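PDB 4V33: polysaccharide deacetylase-like protein from Bacillus anthracis, which is a putative zinc-dependent polysaccharide deacetylase required for osmotic stability and cell-shape maintenance, probably acting on cell-wall polysaccharide. Local coordinates for residues Q142-L147 with N197-V202; F320-K325 with M341-I346. All coordinates share one frame; numbering follows the deposited sequence.

Contact 1 (Q142-L147 with N197-V202). With ACT (acetate ion), chain E.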
loop_
_atom_site.group_PDB
_atom_site.type_symbol
_atom_site.label_atom_id
_atom_site.label_comp_id
_atom_site.label_asym_id
_atom_site.label_seq_id
_atom_site.Cartn_x
_atom_site.Cartn_y
_atom_site.Cartn_z
ATOM N N GLN A 142 -8.547 -0.560 -4.355
ATOM C CA GLN A 142 -7.456 -0.797 -5.294
ATOM C C GLN A 142 -6.599 -1.975 -4.876
ATOM O O GLN A 142 -6.354 -2.193 -3.690
ATOM C CB GLN A 142 -6.555 0.439 -5.403
ATOM C CG GLN A 142 -7.273 1.668 -5.882
ATOM C CD GLN A 142 -6.335 2.743 -6.394
ATOM O OE1 GLN A 142 -6.407 3.127 -7.557
ATOM N NE2 GLN A 142 -5.482 3.264 -5.517
ATOM N N LYS A 143 -6.133 -2.723 -5.866
ATOM C CA LYS A 143 -5.173 -3.787 -5.604
ATOM C C LYS A 143 -3.819 -3.166 -5.275
ATOM O O LYS A 143 -3.469 -2.088 -5.773
ATOM C CB LYS A 143 -5.068 -4.734 -6.801
ATOM C CG LYS A 143 -4.396 -4.130 -8.026
ATOM C CD LYS A 143 -4.577 -5.018 -9.248
ATOM C CE LYS A 143 -3.860 -4.443 -10.461
ATOM N NZ LYS A 143 -4.360 -3.086 -10.815
ATOM N N VAL A 144 -3.063 -3.846 -4.422
ATOM C CA VAL A 144 -1.781 -3.335 -3.970
ATOM C C VAL A 144 -0.743 -4.448 -4.084
ATOM O O VAL A 144 -0.713 -5.350 -3.257
ATOM C CB VAL A 144 -1.854 -2.886 -2.495
ATOM C CG1 VAL A 144 -0.524 -2.319 -2.045
ATOM C CG2 VAL A 144 -2.964 -1.838 -2.301
ATOM N N PRO A 145 0.096 -4.396 -5.132
ATOM C CA PRO A 145 1.188 -5.372 -5.189
ATOM C C PRO A 145 2.235 -5.052 -4.135
ATOM O O PRO A 145 2.618 -3.892 -3.949
ATOM C CB PRO A 145 1.763 -5.205 -6.598
ATOM C CG PRO A 145 1.268 -3.860 -7.083
ATOM C CD PRO A 145 0.015 -3.535 -6.323
ATOM N N VAL A 146 2.688 -6.098 -3.455
ATOM C CA VAL A 146 3.718 -5.979 -2.437
ATOM C C VAL A 146 4.900 -6.815 -2.922
ATOM O O VAL A 146 4.876 -8.043 -2.855
ATOM C CB VAL A 146 3.211 -6.465 -1.068
ATOM C CG1 VAL A 146 4.300 -6.310 -0.005
ATOM C CG2 VAL A 146 1.951 -5.689 -0.673
ATOM N N LEU A 147 5.911 -6.136 -3.459
ATOM C CA LEU A 147 7.074 -6.817 -4.040
ATOM C C LEU A 147 7.993 -7.372 -2.969
ATOM O O LEU A 147 8.217 -6.736 -1.937
ATOM C CB LEU A 147 7.870 -5.838 -4.893
ATOM C CG LEU A 147 7.158 -5.298 -6.136
ATOM C CD1 LEU A 147 7.889 -4.077 -6.700
ATOM C CD2 LEU A 147 7.106 -6.399 -7.190
ATOM N N ASN A 197 -2.316 7.115 -6.850
ATOM C CA ASN A 197 -2.333 6.372 -8.099
ATOM C C ASN A 197 -1.375 5.189 -8.030
ATOM O O ASN A 197 -0.242 5.337 -7.563
ATOM C CB ASN A 197 -1.915 7.292 -9.245
ATOM C CG ASN A 197 -2.036 6.633 -10.601
ATOM O OD1 ASN A 197 -1.053 6.499 -11.333
ATOM N ND2 ASN A 197 -3.247 6.218 -10.949
ATOM N N LYS A 198 -1.832 4.032 -8.495
ATOM C CA LYS A 198 -0.981 2.845 -8.609
ATOM C C LYS A 198 -0.101 2.589 -7.384
ATOM O O LYS A 198 1.131 2.598 -7.480
ATOM C CB LYS A 198 -0.112 2.957 -9.865
ATOM C CG LYS A 198 -0.904 3.023 -11.159
ATOM C CD LYS A 198 0.044 3.036 -12.356
ATOM C CE LYS A 198 -0.709 3.212 -13.650
ATOM N NZ LYS A 198 0.223 3.134 -14.810
ATOM N N PRO A 199 -0.727 2.370 -6.223
ATOM C CA PRO A 199 0.042 2.076 -5.010
ATOM C C PRO A 199 0.846 0.793 -5.155
ATOM O O PRO A 199 0.384 -0.162 -5.777
ATOM C CB PRO A 199 -1.052 1.880 -3.948
ATOM C CG PRO A 199 -2.265 1.453 -4.740
ATOM C CD PRO A 199 -2.183 2.295 -5.990
ATOM N N ILE A 200 2.047 0.778 -4.589
ATOM C CA ILE A 200 2.885 -0.410 -4.608
ATOM C C ILE A 200 3.844 -0.365 -3.420
ATOM O O ILE A 200 4.276 0.717 -3.013
ATOM C CB ILE A 200 3.647 -0.530 -5.954
ATOM C CG1 ILE A 200 4.365 -1.881 -6.055
ATOM C CG2 ILE A 200 4.621 0.647 -6.159
ATOM C CD1 ILE A 200 4.730 -2.248 -7.508
ATOM N N PHE A 201 4.142 -1.534 -2.860
ATOM C CA PHE A 201 5.067 -1.648 -1.740
ATOM C C PHE A 201 6.293 -2.423 -2.177
ATOM O O PHE A 201 6.193 -3.591 -2.542
ATOM C CB PHE A 201 4.403 -2.390 -0.568
ATOM C CG PHE A 201 3.432 -1.546 0.204
ATOM C CD1 PHE A 201 2.257 -1.107 -0.381
ATOM C CD2 PHE A 201 3.694 -1.191 1.517
ATOM C CE1 PHE A 201 1.356 -0.319 0.327
ATOM C CE2 PHE A 201 2.799 -0.409 2.229
ATOM C CZ PHE A 201 1.637 0.027 1.638
ATOM N N VAL A 202 7.447 -1.765 -2.163
ATOM C CA VAL A 202 8.706 -2.451 -2.405
ATOM C C VAL A 202 9.232 -2.927 -1.050
ATOM O O VAL A 202 9.403 -2.115 -0.132
ATOM C CB VAL A 202 9.737 -1.516 -3.053
ATOM C CG1 VAL A 202 11.062 -2.247 -3.283
ATOM C CG2 VAL A 202 9.186 -0.947 -4.374
HETATM C C ACT E . 1.429 0.001 -15.812
HETATM O O ACT E . 2.336 -0.697 -15.314
HETATM O OXT ACT E . 0.575 0.428 -15.009
HETATM C CH3 ACT E . 1.370 0.302 -17.281
HETATM O O HOH W 1 -4.469 3.757 -9.234
#

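Contact 2 (F320-K325 with M341-I346)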
loop_
_atom_site.group_PDB
_atom_site.type_symbol
_atom_site.label_atom_id
_atom_site.label_comp_id
_atom_site.label_asym_id
_atom_site.label_seq_id
_atom_site.Cartn_x
_atom_site.Cartn_y
_atom_site.Cartn_z
ATOM N N PHE A 320 0.783 -5.385 10.738
ATOM C CA PHE A 320 0.901 -5.900 9.369
ATOM C C PHE A 320 1.858 -7.079 9.346
ATOM O O PHE A 320 2.895 -7.057 10.009
ATOM C CB PHE A 320 1.437 -4.819 8.414
ATOM C CG PHE A 320 0.584 -3.595 8.357
ATOM C CD1 PHE A 320 -0.536 -3.558 7.550
ATOM C CD2 PHE A 320 0.886 -2.490 9.138
ATOM C CE1 PHE A 320 -1.340 -2.436 7.512
ATOM C CE2 PHE A 320 0.086 -1.360 9.113
ATOM C CZ PHE A 320 -1.029 -1.331 8.295
ATOM N N ALA A 321 1.519 -8.101 8.568
ATOM C CA ALA A 321 2.418 -9.236 8.385
ATOM C C ALA A 321 2.280 -9.760 6.971
ATOM O O ALA A 321 1.162 -9.934 6.473
ATOM C CB ALA A 321 2.117 -10.330 9.400
ATOM N N THR A 322 3.416 -9.972 6.312
ATOM C CA THR A 322 3.431 -10.467 4.940
ATOM C C THR A 322 3.889 -11.915 4.856
ATOM O O THR A 322 4.769 -12.356 5.605
ATOM C CB THR A 322 4.338 -9.616 4.021
ATOM O OG1 THR A 322 5.591 -9.377 4.673
ATOM C CG2 THR A 322 3.670 -8.285 3.688
ATOM N N THR A 323 3.282 -12.638 3.923
ATOM C CA THR A 323 3.589 -14.042 3.674
ATOM C C THR A 323 4.387 -14.158 2.383
ATOM O O THR A 323 4.832 -13.152 1.831
ATOM C CB THR A 323 2.287 -14.862 3.529
ATOM O OG1 THR A 323 1.660 -14.547 2.275
ATOM C CG2 THR A 323 1.314 -14.554 4.672
ATOM N N THR A 324 4.590 -15.383 1.906
ATOM C CA THR A 324 5.146 -15.555 0.570
ATOM C C THR A 324 4.139 -16.154 -0.404
ATOM O O THR A 324 4.514 -16.626 -1.480
ATOM C CB THR A 324 6.440 -16.399 0.570
ATOM O OG1 THR A 324 6.175 -17.703 1.097
ATOM C CG2 THR A 324 7.522 -15.717 1.401
ATOM N N LYS A 325 2.859 -16.136 -0.034
ATOM C CA LYS A 325 1.822 -16.592 -0.952
ATOM C C LYS A 325 1.782 -15.621 -2.125
ATOM O O LYS A 325 1.786 -14.410 -1.926
ATOM C CB LYS A 325 0.464 -16.652 -0.248
ATOM C CG LYS A 325 -0.645 -17.254 -1.096
ATOM C CD LYS A 325 -1.910 -17.475 -0.273
ATOM C CE LYS A 325 -3.053 -17.971 -1.144
ATOM N NZ LYS A 325 -4.274 -18.281 -0.342
ATOM N N MET A 341 -0.780 -11.051 4.370
ATOM C CA MET A 341 -0.678 -10.315 3.114
ATOM C C MET A 341 0.196 -11.024 2.074
ATOM O O MET A 341 1.363 -11.321 2.330
ATOM C CB MET A 341 -0.145 -8.904 3.403
ATOM C CG MET A 341 -0.239 -7.911 2.263
ATOM S SD MET A 341 0.048 -6.217 2.847
ATOM C CE MET A 341 -1.424 -5.934 3.829
ATOM N N LYS A 342 -0.377 -11.268 0.898
ATOM C CA LYS A 342 0.351 -11.889 -0.207
ATOM C C LYS A 342 1.446 -10.972 -0.732
ATOM O O LYS A 342 1.375 -9.747 -0.579
ATOM C CB LYS A 342 -0.594 -12.180 -1.370
ATOM C CG LYS A 342 -1.658 -13.230 -1.124
ATOM C CD LYS A 342 -2.645 -13.194 -2.289
ATOM C CE LYS A 342 -3.734 -14.233 -2.157
ATOM N NZ LYS A 342 -4.719 -14.093 -3.267
ATOM N N ARG A 343 2.440 -11.571 -1.382
ATOM C CA ARG A 343 3.509 -10.809 -2.012
ATOM C C ARG A 343 3.848 -11.320 -3.407
ATOM O O ARG A 343 3.597 -12.479 -3.748
ATOM C CB ARG A 343 4.764 -10.780 -1.135
ATOM C CG ARG A 343 4.576 -9.986 0.158
ATOM C CD ARG A 343 5.908 -9.638 0.782
ATOM N NE ARG A 343 6.488 -10.773 1.505
ATOM C CZ ARG A 343 7.699 -10.750 2.044
ATOM N NH1 ARG A 343 8.462 -9.663 1.913
ATOM N NH2 ARG A 343 8.147 -11.808 2.718
ATOM N N VAL A 344 4.421 -10.426 -4.205
ATOM C CA VAL A 344 4.897 -10.771 -5.541
ATOM C C VAL A 344 6.407 -11.009 -5.482
ATOM O O VAL A 344 7.180 -10.090 -5.196
ATOM C CB VAL A 344 4.571 -9.636 -6.542
ATOM C CG1 VAL A 344 5.119 -9.977 -7.930
ATOM C CG2 VAL A 344 3.057 -9.384 -6.598
ATOM N N ARG A 345 6.828 -12.242 -5.742
ATOM C CA ARG A 345 8.239 -12.607 -5.683
ATOM C C ARG A 345 8.976 -12.157 -6.941
ATOM O O ARG A 345 8.538 -12.445 -8.050
ATOM C CB ARG A 345 8.366 -14.121 -5.529
ATOM C CG ARG A 345 9.793 -14.630 -5.542
ATOM C CD ARG A 345 9.845 -16.156 -5.380
ATOM N NE ARG A 345 9.411 -16.611 -4.062
ATOM C CZ ARG A 345 10.197 -16.653 -2.990
ATOM N NH1 ARG A 345 11.455 -16.236 -3.066
ATOM N NH2 ARG A 345 9.716 -17.097 -1.831
ATOM N N ILE A 346 10.072 -11.426 -6.761
ATOM C CA ILE A 346 10.957 -11.126 -7.882
ATOM C C ILE A 346 12.135 -12.101 -7.886
ATOM O O ILE A 346 12.731 -12.375 -6.843
ATOM C CB ILE A 346 11.454 -9.668 -7.859
ATOM C CG1 ILE A 346 10.265 -8.697 -7.793
ATOM C CG2 ILE A 346 12.330 -9.393 -9.083
ATOM C CD1 ILE A 346 9.175 -8.958 -8.831
HETATM O O HOH W 2 6.819 -13.925 4.389
HETATM O O HOH W 3 5.300 -14.666 -3.377
HETATM O O HOH W 4 6.670 -18.342 -2.404
#

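Contact 1 (Q142-L147 with N197-V202)
V144 and F201 meet beside a parallel strand pair of the NodB-type fold of polysaccharide deacetylases, a distorted beta/alpha barrel. V144 CG1 lies anti to the backbone N (chi1 -178°) and comes obliquely on the F201 ring, 3.5 Å from CD1, with CE1 almost as near. Both V146 methyls come near F201 CB, CG1 at 4.0 Å. The F201 ring also meets F187. P145, I200, L147 and V202 make the other apolar cluster. I200 CG1 is anti to its backbone N (chi1 -172°), and CD1 beyond it lies 3.7 Å from L147 CD1 and meets P145 CG. I359 of helix 352-359 packs on this cluster, and L177 of helix 167-179 reaches I200 and V202. Two backbone bonds join the segments: F201 N to P145 O at 3.0 Å, nearly straight, and L147 N to F201 O at 2.7 Å, more bent. The Q142 side chain crosses P199 at about a right angle, with NE2 3.5 Å from P199 CD. NE2 also donates to the carbonyls of I193 and V196, which probably fixes the rotation of the amide. On this amide, Q142 OE1 accepts from a water at 2.6 Å, and that water takes the N-H of K198.

Contact 2 (F320-K325 with M341-I346)
M341 O takes the backbone N-H of T323, with T323 N at 2.8 Å and the bond almost straight (177°). M341 N in turn donates to A321 O at 3.1 Å. T322 CG2 packs on M341 CB at 3.9 Å. Farther along, R343 NE donates to T323 O at 2.9 Å, and that oxygen lies in the guanidinium plane, at its edge. One face of the same group is occupied by T322: OG1 sits 3.5 Å above the plane, over its centre. The R343 chain bends at chi3 (-79°), which puts NE beside T323 O. Beyond NE, NH2 forms a salt bridge with D205 and NH1 bonds to T203 OG1. A water links NH2 to T322 O. The guanidinium is thus held at several points, which probably fixes its rotation. Strands 320-326 and 341-345 are parallel neighbours in the sheet of the deacetylase domain, but the axes of the two short strand segments are 53° apart. Only T322 and M341 form a regular bridge. After this the chain turns. T323 OG1 accepts from K325 N at 3.0 Å, an ST turn, and K325 O then takes R343 N at 3.0 Å. A further water donates to both T324 O and R343 O. At the more exposed end, the extended K325 and K342 side chains cross obliquely through their methylenes. The two amino groups, probably both charged, are not in contact: K325 NZ is 5.1 Å from K342 NZ.

How the contacts relate
Contacts 1 and 2 belong to one parallel sheet, and their centres are about 12 Å apart. Strand 146-149 joins them: it pairs with 199-206 on one side and with 341-345 on the other. V146 O lies 2.8 Å from V344 N, a probable hydrogen bond, and L147 CD2 packs on I346 CD1 at 3.7 Å. The zinc ion, bound by D206, H264 and H268, is nearer to contact 2: about 7 Å from the R343 side chain, against about 13 Å from that of V146. Strand 199-206 of contact 1 continues to D206 through D205, the salt-bridge partner of R343. The R343 of contact 2 therefore meets the strand of contact 1 beside the metal site.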